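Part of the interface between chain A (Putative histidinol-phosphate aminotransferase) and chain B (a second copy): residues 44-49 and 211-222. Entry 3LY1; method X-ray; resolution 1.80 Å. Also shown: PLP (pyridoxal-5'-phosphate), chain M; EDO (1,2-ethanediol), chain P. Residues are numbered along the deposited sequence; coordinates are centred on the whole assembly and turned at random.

Chain A 44-49: KANRYA
Chain B (211-222) FSKIHAMAGMRV

Chain A residues 44-49 form a loop opening with a type I turn, A:Lys44 to A:Arg47 (A:Arg47 N to A:Lys44 O, 3.1 Å), and extending through A:Arg47 (phi/psi -111/154) and A:Tyr48 (-71/142). It lies against the chain B loop 211-222, burying 439 Å² over both sides, with CA atoms of A:Ala45 and B:Gly219 4.2 Å apart and those of A:Asn46 and B:Met217 4.6 Å apart, so numbering rises in chain A as it falls in chain B. B:Phe211 N bonds B:Val222 O at 2.9 Å, closing the chain B loop. B:Ser212 (chi1 m) donates from OG to PLP O3P at 2.6 Å; its carbonyl O receives a hydrogen bond from a water, 2.7 Å away, that also donates to A:Asn46 O at 2.7 Å, bridging the two backbones. B:Lys213 points its CB away from chain A, yet its m, m, t, t chain returns NZ to donate to A:Tyr48 OH at 3.2 Å and to PLP O4A at 2.9 Å. B:Lys213 also opens a type I turn to B:Ala216, closed by B:Ala216 N to B:Lys213 O at 2.9 Å. B:Ala216 adopts positive phi (61/39); its O meets CA of A:Asn46 (chi1 p, chi2 -54°) in a CH...O contact at 3.3 Å but is buried without a hydrogen-bond partner. B:Met217, a selenomethionine, points its CA-to-CB bond away from chain A, while its CA lies 3.5 Å from A:Ala45 O. B:Ala218 points toward chain A, its methyl CB 3.6 Å from the A:Tyr48 ring centroid and 12° off the normal, a CH-pi contact over one face. A:Tyr48 (chi1 m, chi2 -77°) also donates from OH to PLP O3P at 2.8 Å. B:Gly219 N donates to A:Ala45 O at 2.8 Å (140°), the backbone bond between the stretches; its CA packs 3.3 Å from A:Arg47 O, and an ideal CB would clash with that oxygen at 2.5 Å, so glycine fits here. Residues 218-220 have helical phi/psi. B:Met220, also selenomethionine (m, m, chi3 91°), brings CE within 3.5 Å of A:Ala45 CB, which points toward chain B. B:Arg221, at positive phi (64/62), folds back through three m rotamers: NH1 donates to B:Ala218 O at 2.9 Å and to PLP O3P at 2.8 Å, NH2 donates to PLP O1P at 2.8 Å, and NH1 lies 3.4 Å from A:Tyr48 CE1 at the ring edge.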

# COMPACT_ATOMS: atom_id res chain seq x y z
N LYS A 44 -11.90 0.39 15.00
CA LYS A 44 -10.75 -0.38 15.43
C LYS A 44 -9.47 0.15 14.79
O LYS A 44 -8.40 -0.22 15.23
CB LYS A 44 -10.90 -1.86 15.06
CG LYS A 44 -12.07 -2.59 15.77
CD LYS A 44 -12.06 -4.13 15.54
CE LYS A 44 -12.33 -4.52 14.09
NZ LYS A 44 -12.16 -5.99 13.75
N ALA A 45 -9.59 1.03 13.80
CA ALA A 45 -8.47 1.37 12.89
C ALA A 45 -7.56 2.48 13.38
O ALA A 45 -6.75 3.01 12.59
CB ALA A 45 -9.02 1.69 11.44
N ASN A 46 -7.69 2.86 14.65
CA ASN A 46 -6.61 3.54 15.36
C ASN A 46 -5.44 2.60 15.59
O ASN A 46 -4.33 3.06 15.84
CB ASN A 46 -7.04 4.23 16.65
CG ASN A 46 -7.73 3.30 17.64
OD1 ASN A 46 -8.70 2.64 17.29
ND2 ASN A 46 -7.25 3.29 18.88
N ARG A 47 -5.69 1.30 15.48
CA ARG A 47 -4.66 0.27 15.65
C ARG A 47 -4.37 -0.41 14.32
O ARG A 47 -5.17 -0.41 13.42
CB ARG A 47 -5.08 -0.70 16.76
CG ARG A 47 -5.10 0.01 18.09
CD ARG A 47 -5.19 -0.88 19.26
NE ARG A 47 -5.59 -0.15 20.47
CZ ARG A 47 -4.78 0.53 21.27
NH1 ARG A 47 -3.47 0.62 21.02
NH2 ARG A 47 -5.28 1.14 22.33
N TYR A 48 -3.16 -0.94 14.21
CA TYR A 48 -2.76 -1.75 13.08
C TYR A 48 -3.46 -3.08 13.15
O TYR A 48 -3.65 -3.66 14.25
CB TYR A 48 -1.24 -1.99 13.10
CG TYR A 48 -0.39 -0.73 12.99
CD1 TYR A 48 -0.22 -0.11 11.77
CD2 TYR A 48 0.24 -0.15 14.11
CE1 TYR A 48 0.51 1.01 11.65
CE2 TYR A 48 1.01 1.00 13.98
CZ TYR A 48 1.14 1.57 12.75
OH TYR A 48 1.89 2.74 12.57
N ALA A 49 -3.85 -3.58 11.97
CA ALA A 49 -4.59 -4.83 11.85
C ALA A 49 -3.66 -6.04 11.85
O ALA A 49 -3.84 -6.95 11.01
CB ALA A 49 -5.46 -4.82 10.55
N PHE B 211 -0.64 9.65 8.94
CA PHE B 211 -1.88 9.85 9.65
C PHE B 211 -2.05 8.83 10.79
O PHE B 211 -3.07 8.80 11.47
CB PHE B 211 -3.08 9.78 8.69
CG PHE B 211 -3.26 11.03 7.83
CD1 PHE B 211 -2.45 11.27 6.75
CD2 PHE B 211 -4.23 11.96 8.13
CE1 PHE B 211 -2.62 12.43 5.97
CE2 PHE B 211 -4.40 13.13 7.36
CZ PHE B 211 -3.59 13.36 6.31
N SER B 212 -1.03 8.02 11.02
CA SER B 212 -1.10 6.91 11.93
C SER B 212 -1.02 7.28 13.42
O SER B 212 -1.34 6.46 14.25
CB SER B 212 0.05 5.93 11.61
OG SER B 212 -0.22 5.20 10.44
N LYS B 213 -0.55 8.49 13.74
CA LYS B 213 -0.19 8.86 15.11
C LYS B 213 -1.14 9.93 15.66
O LYS B 213 -2.17 9.59 16.19
CB LYS B 213 1.29 9.25 15.17
CG LYS B 213 2.24 8.16 14.59
CD LYS B 213 2.00 6.77 15.21
CE LYS B 213 3.02 5.75 14.68
NZ LYS B 213 2.75 4.38 15.19
N ILE B 214 -0.87 11.22 15.49
CA ILE B 214 -1.81 12.21 16.03
C ILE B 214 -3.24 12.06 15.44
O ILE B 214 -4.26 12.25 16.16
CB ILE B 214 -1.28 13.70 15.95
CG1 ILE B 214 -2.11 14.58 16.90
CG2 ILE B 214 -1.28 14.24 14.51
CD1 ILE B 214 -1.35 15.42 17.84
N HIS B 215 -3.33 11.70 14.16
CA HIS B 215 -4.65 11.50 13.55
C HIS B 215 -5.32 10.17 13.90
O HIS B 215 -6.46 9.95 13.49
CB HIS B 215 -4.56 11.66 12.03
CG HIS B 215 -4.20 13.04 11.59
ND1 HIS B 215 -5.15 13.98 11.23
CD2 HIS B 215 -3.00 13.65 11.48
CE1 HIS B 215 -4.53 15.10 10.90
NE2 HIS B 215 -3.23 14.93 11.06
N ALA B 216 -4.64 9.28 14.63
CA ALA B 216 -5.30 8.08 15.16
C ALA B 216 -5.86 7.16 14.07
O ALA B 216 -6.93 6.58 14.22
CB ALA B 216 -6.40 8.47 16.21
N MSE B 217 -5.13 7.00 12.95
CA MSE B 217 -5.60 6.23 11.81
C MSE B 217 -4.58 5.19 11.36
O MSE B 217 -4.41 4.97 10.14
CB MSE B 217 -5.89 7.22 10.66
CG MSE B 217 -7.09 8.12 10.85
SE MSE B 217 -7.16 9.53 9.40
CE MSE B 217 -6.76 8.50 8.07
N ALA B 218 -3.86 4.56 12.31
CA ALA B 218 -2.81 3.61 11.93
C ALA B 218 -3.30 2.52 10.98
O ALA B 218 -2.61 2.18 10.03
CB ALA B 218 -2.11 2.97 13.17
N GLY B 219 -4.47 1.95 11.27
CA GLY B 219 -5.04 0.90 10.44
C GLY B 219 -5.60 1.35 9.09
O GLY B 219 -5.95 0.52 8.27
N MSE B 220 -5.68 2.64 8.86
CA MSE B 220 -6.24 3.18 7.63
C MSE B 220 -5.17 3.30 6.54
O MSE B 220 -5.51 3.36 5.35
CB MSE B 220 -6.87 4.54 7.87
CG MSE B 220 -8.25 4.52 8.61
SE MSE B 220 -9.68 3.84 7.50
CE MSE B 220 -9.60 1.95 7.97
N ARG B 221 -3.90 3.33 6.92
CA ARG B 221 -2.74 3.30 5.98
C ARG B 221 -2.62 4.52 5.02
O ARG B 221 -2.64 4.38 3.77
CB ARG B 221 -2.67 1.96 5.18
CG ARG B 221 -3.00 0.68 5.99
CD ARG B 221 -2.12 0.53 7.26
NE ARG B 221 -0.68 0.56 6.95
CZ ARG B 221 0.22 1.36 7.52
NH1 ARG B 221 -0.10 2.21 8.50
NH2 ARG B 221 1.48 1.28 7.12
N VAL B 222 -2.43 5.71 5.59
CA VAL B 222 -2.30 6.93 4.83
C VAL B 222 -1.11 7.66 5.38
O VAL B 222 -1.07 8.02 6.56
CB VAL B 222 -3.55 7.81 4.93
CG1 VAL B 222 -3.45 8.96 3.97
CG2 VAL B 222 -4.86 6.98 4.74
N1 PLP M . 8.25 6.23 11.18
C2 PLP M . 8.38 6.07 12.52
C2A PLP M . 9.38 6.90 13.27
C3 PLP M . 7.56 5.15 13.16
O3 PLP M . 7.66 4.98 14.49
C4 PLP M . 6.62 4.39 12.43
C4A PLP M . 5.98 3.22 13.12
O4A PLP M . 4.79 3.40 13.40
C5 PLP M . 6.51 4.55 11.06
C6 PLP M . 7.34 5.49 10.46
C5A PLP M . 5.56 3.79 10.15
O4P PLP M . 4.19 4.16 10.37
P PLP M . 3.08 4.11 9.25
O1P PLP M . 3.36 3.15 8.10
O2P PLP M . 2.87 5.53 8.86
O3P PLP M . 1.81 3.70 9.95
C1 EDO P . -1.18 15.87 7.80
O1 EDO P . 0.01 15.48 8.50
C2 EDO P . -1.72 17.22 8.29
O2 EDO P . -1.79 17.26 9.73
O HOH W 1 -3.24 5.49 15.92